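Local coordinates for protein trans-4-hydroxy-L-proline dehydratase (Clostridioides difficile 70-100-2010, PDB 6VXC) that dehydrates trans-4-hydroxy-L-proline to (S)-1-pyrroline-5-carboxylate as a glycyl radical enzyme in the anaerobic breakdown of hydroxyproline, at residues Phe72-Ile83 against Ala230-Lys241. Numbering follows the deposited sequence.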
loop_
_atom_site.group_PDB
_atom_site.type_symbol
_atom_site.label_atom_id
_atom_site.label_comp_id
_atom_site.label_asym_id
_atom_site.label_seq_id
_atom_site.Cartn_x
_atom_site.Cartn_y
_atom_site.Cartn_z
ATOM N N PHE A 72 10.401 -18.031 13.703
ATOM C CA PHE A 72 10.648 -16.625 13.998
ATOM C C PHE A 72 11.551 -16.473 15.213
ATOM O O PHE A 72 12.505 -15.685 15.203
ATOM C CB PHE A 72 9.326 -15.896 14.224
ATOM C CG PHE A 72 9.489 -14.427 14.568
ATOM C CD1 PHE A 72 9.935 -13.527 13.609
ATOM C CD2 PHE A 72 9.159 -13.954 15.828
ATOM C CE1 PHE A 72 10.078 -12.172 13.903
ATOM C CE2 PHE A 72 9.294 -12.597 16.133
ATOM C CZ PHE A 72 9.761 -11.709 15.168
ATOM N N LYS A 73 11.258 -17.223 16.278
ATOM C CA LYS A 73 12.077 -17.139 17.481
ATOM C C LYS A 73 13.514 -17.549 17.202
ATOM O O LYS A 73 14.456 -16.911 17.683
ATOM C CB LYS A 73 11.487 -17.999 18.593
ATOM C CG LYS A 73 12.241 -17.868 19.915
ATOM C CD LYS A 73 11.584 -18.695 20.992
ATOM C CE LYS A 73 12.385 -18.715 22.274
ATOM N NZ LYS A 73 12.007 -19.913 23.059
ATOM N N HIS A 74 13.702 -18.630 16.457
ATOM C CA HIS A 74 15.051 -19.030 16.090
ATOM C C HIS A 74 15.751 -17.925 15.319
ATOM O O HIS A 74 16.928 -17.640 15.556
ATOM C CB HIS A 74 15.006 -20.316 15.269
ATOM C CG HIS A 74 16.357 -20.849 14.931
ATOM N ND1 HIS A 74 17.164 -21.469 15.860
ATOM C CD2 HIS A 74 17.059 -20.831 13.777
ATOM C CE1 HIS A 74 18.302 -21.815 15.289
ATOM N NE2 HIS A 74 18.263 -21.442 14.023
ATOM N N TYR A 75 15.040 -17.297 14.383
ATOM C CA TYR A 75 15.614 -16.191 13.630
ATOM C C TYR A 75 15.987 -15.038 14.558
ATOM O O TYR A 75 17.082 -14.480 14.458
ATOM C CB TYR A 75 14.633 -15.758 12.533
ATOM C CG TYR A 75 14.875 -14.381 11.964
ATOM C CD1 TYR A 75 15.954 -14.129 11.137
ATOM C CD2 TYR A 75 14.000 -13.340 12.236
ATOM C CE1 TYR A 75 16.170 -12.875 10.618
ATOM C CE2 TYR A 75 14.208 -12.075 11.712
ATOM C CZ TYR A 75 15.290 -11.854 10.905
ATOM O OH TYR A 75 15.515 -10.611 10.378
ATOM N N ILE A 76 15.091 -14.668 15.473
ATOM C CA ILE A 76 15.381 -13.558 16.384
ATOM C C ILE A 76 16.565 -13.892 17.290
ATOM O O ILE A 76 17.414 -13.035 17.569
ATOM C CB ILE A 76 14.125 -13.193 17.197
ATOM C CG1 ILE A 76 13.043 -12.599 16.292
ATOM C CG2 ILE A 76 14.470 -12.213 18.330
ATOM C CD1 ILE A 76 13.455 -11.320 15.631
ATOM N N GLU A 77 16.637 -15.135 17.777
ATOM C CA GLU A 77 17.725 -15.519 18.673
ATOM C C GLU A 77 19.090 -15.432 18.001
ATOM O O GLU A 77 20.084 -15.127 18.664
ATOM C CB GLU A 77 17.490 -16.935 19.206
ATOM C CG GLU A 77 16.531 -17.017 20.378
ATOM C CD GLU A 77 16.184 -18.458 20.778
ATOM O OE1 GLU A 77 16.412 -19.390 19.971
ATOM O OE2 GLU A 77 15.670 -18.653 21.898
ATOM N N ASN A 78 19.173 -15.700 16.701
ATOM C CA ASN A 78 20.467 -15.895 16.067
ATOM C C ASN A 78 20.846 -14.887 14.999
ATOM O O ASN A 78 21.994 -14.919 14.552
ATOM C CB ASN A 78 20.539 -17.287 15.438
ATOM C CG ASN A 78 20.495 -18.372 16.470
ATOM O OD1 ASN A 78 19.451 -18.982 16.697
ATOM N ND2 ASN A 78 21.629 -18.616 17.116
ATOM N N ARG A 79 19.954 -13.996 14.584
ATOM C CA ARG A 79 20.332 -13.047 13.541
ATOM C C ARG A 79 21.358 -12.060 14.069
ATOM O O ARG A 79 21.419 -11.779 15.265
ATOM C CB ARG A 79 19.116 -12.283 13.018
ATOM C CG ARG A 79 18.340 -11.489 14.071
ATOM C CD ARG A 79 17.449 -10.420 13.420
ATOM N NE ARG A 79 18.274 -9.354 12.854
ATOM C CZ ARG A 79 17.826 -8.318 12.152
ATOM N NH1 ARG A 79 18.686 -7.411 11.717
ATOM N NH2 ARG A 79 16.535 -8.189 11.882
ATOM N N THR A 80 22.169 -11.532 13.160
ATOM C CA THR A 80 23.129 -10.501 13.520
ATOM C C THR A 80 22.396 -9.174 13.694
ATOM O O THR A 80 21.502 -8.838 12.918
ATOM C CB THR A 80 24.213 -10.369 12.450
ATOM O OG1 THR A 80 23.633 -9.865 11.245
ATOM C CG2 THR A 80 24.823 -11.714 12.146
ATOM N N LEU A 81 22.745 -8.452 14.747
ATOM C CA LEU A 81 22.157 -7.163 15.077
ATOM C C LEU A 81 23.159 -6.056 14.788
ATOM O O LEU A 81 24.370 -6.277 14.825
ATOM C CB LEU A 81 21.731 -7.126 16.543
ATOM C CG LEU A 81 20.346 -7.672 16.887
ATOM C CD1 LEU A 81 19.834 -8.725 15.929
ATOM C CD2 LEU A 81 20.294 -8.130 18.333
ATOM N N SER A 82 22.658 -4.870 14.464
ATOM C CA SER A 82 23.536 -3.739 14.194
ATOM C C SER A 82 22.939 -2.466 14.773
ATOM O O SER A 82 21.717 -2.313 14.847
ATOM C CB SER A 82 23.798 -3.565 12.699
ATOM O OG SER A 82 22.597 -3.297 12.014
ATOM N N ILE A 83 23.822 -1.561 15.193
ATOM C CA ILE A 83 23.467 -0.231 15.671
ATOM C C ILE A 83 24.259 0.766 14.842
ATOM O O ILE A 83 25.494 0.714 14.824
ATOM C CB ILE A 83 23.776 -0.058 17.168
ATOM C CG1 ILE A 83 22.962 -1.058 17.995
ATOM C CG2 ILE A 83 23.543 1.389 17.614
ATOM C CD1 ILE A 83 23.116 -0.912 19.496
ATOM N N ALA A 230 9.798 -14.410 21.658
ATOM C CA ALA A 230 10.745 -13.900 20.679
ATOM C C ALA A 230 10.919 -12.387 20.821
ATOM O O ALA A 230 12.040 -11.873 20.736
ATOM C CB ALA A 230 10.298 -14.281 19.270
ATOM N N MET A 231 9.828 -11.653 21.029
ATOM C CA MET A 231 9.972 -10.206 21.174
ATOM C C MET A 231 10.767 -9.861 22.429
ATOM O O MET A 231 11.601 -8.950 22.414
ATOM C CB MET A 231 8.598 -9.524 21.184
ATOM C CG MET A 231 7.843 -9.643 19.853
ATOM S SD MET A 231 8.738 -8.958 18.455
ATOM C CE MET A 231 8.720 -7.218 18.826
ATOM N N VAL A 232 10.555 -10.607 23.515
ATOM C CA VAL A 232 11.337 -10.385 24.729
ATOM C C VAL A 232 12.822 -10.568 24.448
ATOM O O VAL A 232 13.657 -9.765 24.883
ATOM C CB VAL A 232 10.836 -11.305 25.858
ATOM C CG1 VAL A 232 11.770 -11.238 27.067
ATOM C CG2 VAL A 232 9.432 -10.903 26.263
ATOM N N ILE A 233 13.168 -11.605 23.692
ATOM C CA ILE A 233 14.563 -11.857 23.344
ATOM C C ILE A 233 15.115 -10.741 22.464
ATOM O O ILE A 233 16.292 -10.373 22.574
ATOM C CB ILE A 233 14.680 -13.233 22.673
ATOM C CG1 ILE A 233 14.480 -14.340 23.718
ATOM C CG2 ILE A 233 15.993 -13.361 21.923
ATOM C CD1 ILE A 233 14.149 -15.666 23.100
ATOM N N LEU A 234 14.292 -10.201 21.564
ATOM C CA LEU A 234 14.750 -9.101 20.723
ATOM C C LEU A 234 15.226 -7.933 21.576
ATOM O O LEU A 234 16.304 -7.377 21.345
ATOM C CB LEU A 234 13.631 -8.648 19.791
ATOM C CG LEU A 234 14.032 -7.494 18.888
ATOM C CD1 LEU A 234 15.187 -7.913 17.991
ATOM C CD2 LEU A 234 12.825 -7.028 18.076
ATOM N N GLY A 235 14.429 -7.547 22.567
ATOM C CA GLY A 235 14.842 -6.462 23.438
ATOM C C GLY A 235 16.066 -6.829 24.249
ATOM O O GLY A 235 16.998 -6.034 24.383
ATOM N N LYS A 236 16.084 -8.053 24.790
ATOM C CA LYS A 236 17.221 -8.493 25.590
ATOM C C LYS A 236 18.518 -8.400 24.796
ATOM O O LYS A 236 19.529 -7.905 25.299
ATOM C CB LYS A 236 16.989 -9.922 26.090
ATOM C CG LYS A 236 18.161 -10.527 26.853
ATOM C CD LYS A 236 18.016 -12.048 26.990
ATOM C CE LYS A 236 18.692 -12.807 25.832
ATOM N NZ LYS A 236 20.177 -12.863 26.005
ATOM N N ARG A 237 18.503 -8.859 23.541
ATOM C CA ARG A 237 19.731 -8.917 22.754
ATOM C C ARG A 237 20.208 -7.522 22.367
ATOM O O ARG A 237 21.415 -7.260 22.346
ATOM C CB ARG A 237 19.525 -9.771 21.505
ATOM C CG ARG A 237 19.338 -11.275 21.770
ATOM C CD ARG A 237 19.470 -12.049 20.466
ATOM N NE ARG A 237 20.801 -11.877 19.900
ATOM C CZ ARG A 237 21.071 -11.860 18.602
ATOM N NH1 ARG A 237 20.093 -11.991 17.719
ATOM N NH2 ARG A 237 22.315 -11.702 18.186
ATOM N N TYR A 238 19.281 -6.616 22.054
ATOM C CA TYR A 238 19.695 -5.263 21.711
ATOM C C TYR A 238 20.265 -4.528 22.919
ATOM O O TYR A 238 21.206 -3.745 22.777
ATOM C CB TYR A 238 18.530 -4.485 21.095
ATOM C CG TYR A 238 18.659 -4.382 19.602
ATOM C CD1 TYR A 238 19.695 -3.664 19.033
ATOM C CD2 TYR A 238 17.782 -5.044 18.764
ATOM C CE1 TYR A 238 19.837 -3.576 17.671
ATOM C CE2 TYR A 238 17.910 -4.965 17.408
ATOM C CZ TYR A 238 18.939 -4.228 16.861
ATOM O OH TYR A 238 19.067 -4.147 15.500
ATOM N N ALA A 239 19.698 -4.736 24.107
ATOM C CA ALA A 239 20.285 -4.109 25.289
ATOM C C ALA A 239 21.712 -4.596 25.516
ATOM O O ALA A 239 22.619 -3.790 25.766
ATOM C CB ALA A 239 19.413 -4.354 26.518
ATOM N N GLU A 240 21.928 -5.911 25.423
ATOM C CA GLU A 240 23.279 -6.464 25.519
ATOM C C GLU A 240 24.193 -5.875 24.456
ATOM O O GLU A 240 25.318 -5.458 24.751
ATOM C CB GLU A 240 23.239 -7.989 25.384
ATOM C CG GLU A 240 22.779 -8.741 26.631
ATOM C CD GLU A 240 22.444 -10.211 26.347
ATOM O OE1 GLU A 240 22.890 -10.734 25.299
ATOM O OE2 GLU A 240 21.724 -10.835 27.163
ATOM N N LYS A 241 23.745 -5.880 23.198
ATOM C CA LYS A 241 24.548 -5.310 22.122
ATOM C C LYS A 241 24.935 -3.877 22.443
ATOM O O LYS A 241 26.096 -3.481 22.282
ATOM C CB LYS A 241 23.773 -5.369 20.806
ATOM C CG LYS A 241 24.443 -4.718 19.603
ATOM C CD LYS A 241 25.522 -5.588 18.997
ATOM C CE LYS A 241 25.978 -5.003 17.664
ATOM N NZ LYS A 241 27.125 -5.754 17.074
HETATM O O HOH W 1 20.359 -4.443 13.342
#
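Arg-237 reaches from helix 230-241 to the C-terminal end of helix 72-78 and binds one carbonyl of its last turn, Ile-76 O, and one just past it, Arg-79 O. Its NH1 donates to Ile-76 O at 2.9 Å and to Arg-79 O at 2.8 Å. NH2 adds a second bond to Arg-79 O, 3.1 Å long, so one oxygen is held end-on by both terminal nitrogens. Arg-79 O lies in the guanidinium plane. A bend at chi3 (62°) turns the group toward these oxygens. Leu-81 CD2 sits over the centre of one guanidinium face, and Glu-77 O is over the opposite face near the rim, too poorly angled for a hydrogen bond to NH1. The group is thus held by bonds at its edge and covered on both faces.

Leu-81 also packs on Tyr-238. Its CG lies over the ring face in a CH-pi contact, 3.9 Å from the centroid. Ile-83 CG1 meets the ring edge at CE1. A water bridges Ser-82 N, whose hydrogen it accepts, and Tyr-238 OH.

Nearer the start of the segments the packing is mainly apolar. Ala-230 CB touches Phe-72 CD2 at 3.6 Å and also lies against the backbone of Lys-73. Ile-76 CG2, anti to the backbone N, lies against Ala-230 O and Leu-234 CB. Ile-233 CD1 is touched by Lys-73 CE, the two side chains crossing at about a right angle, and by CG and the carboxylate OE2 of Glu-77, whose chain is extended.

Outside the pair, Arg-79 turns its own guanidinium to Glu-92 O, and Phe-285 of helix 276-293 packs on Leu-234. The axes of 72-78 and 230-241 come within 9.1 Å, their directions 5° apart. This is parallel helix packing in which an arginine side chain ties down backbone carbonyls at the end of helix 64-78 and just beyond it, within the pyruvate formate lyase-like region and away from the annotated active-site residues.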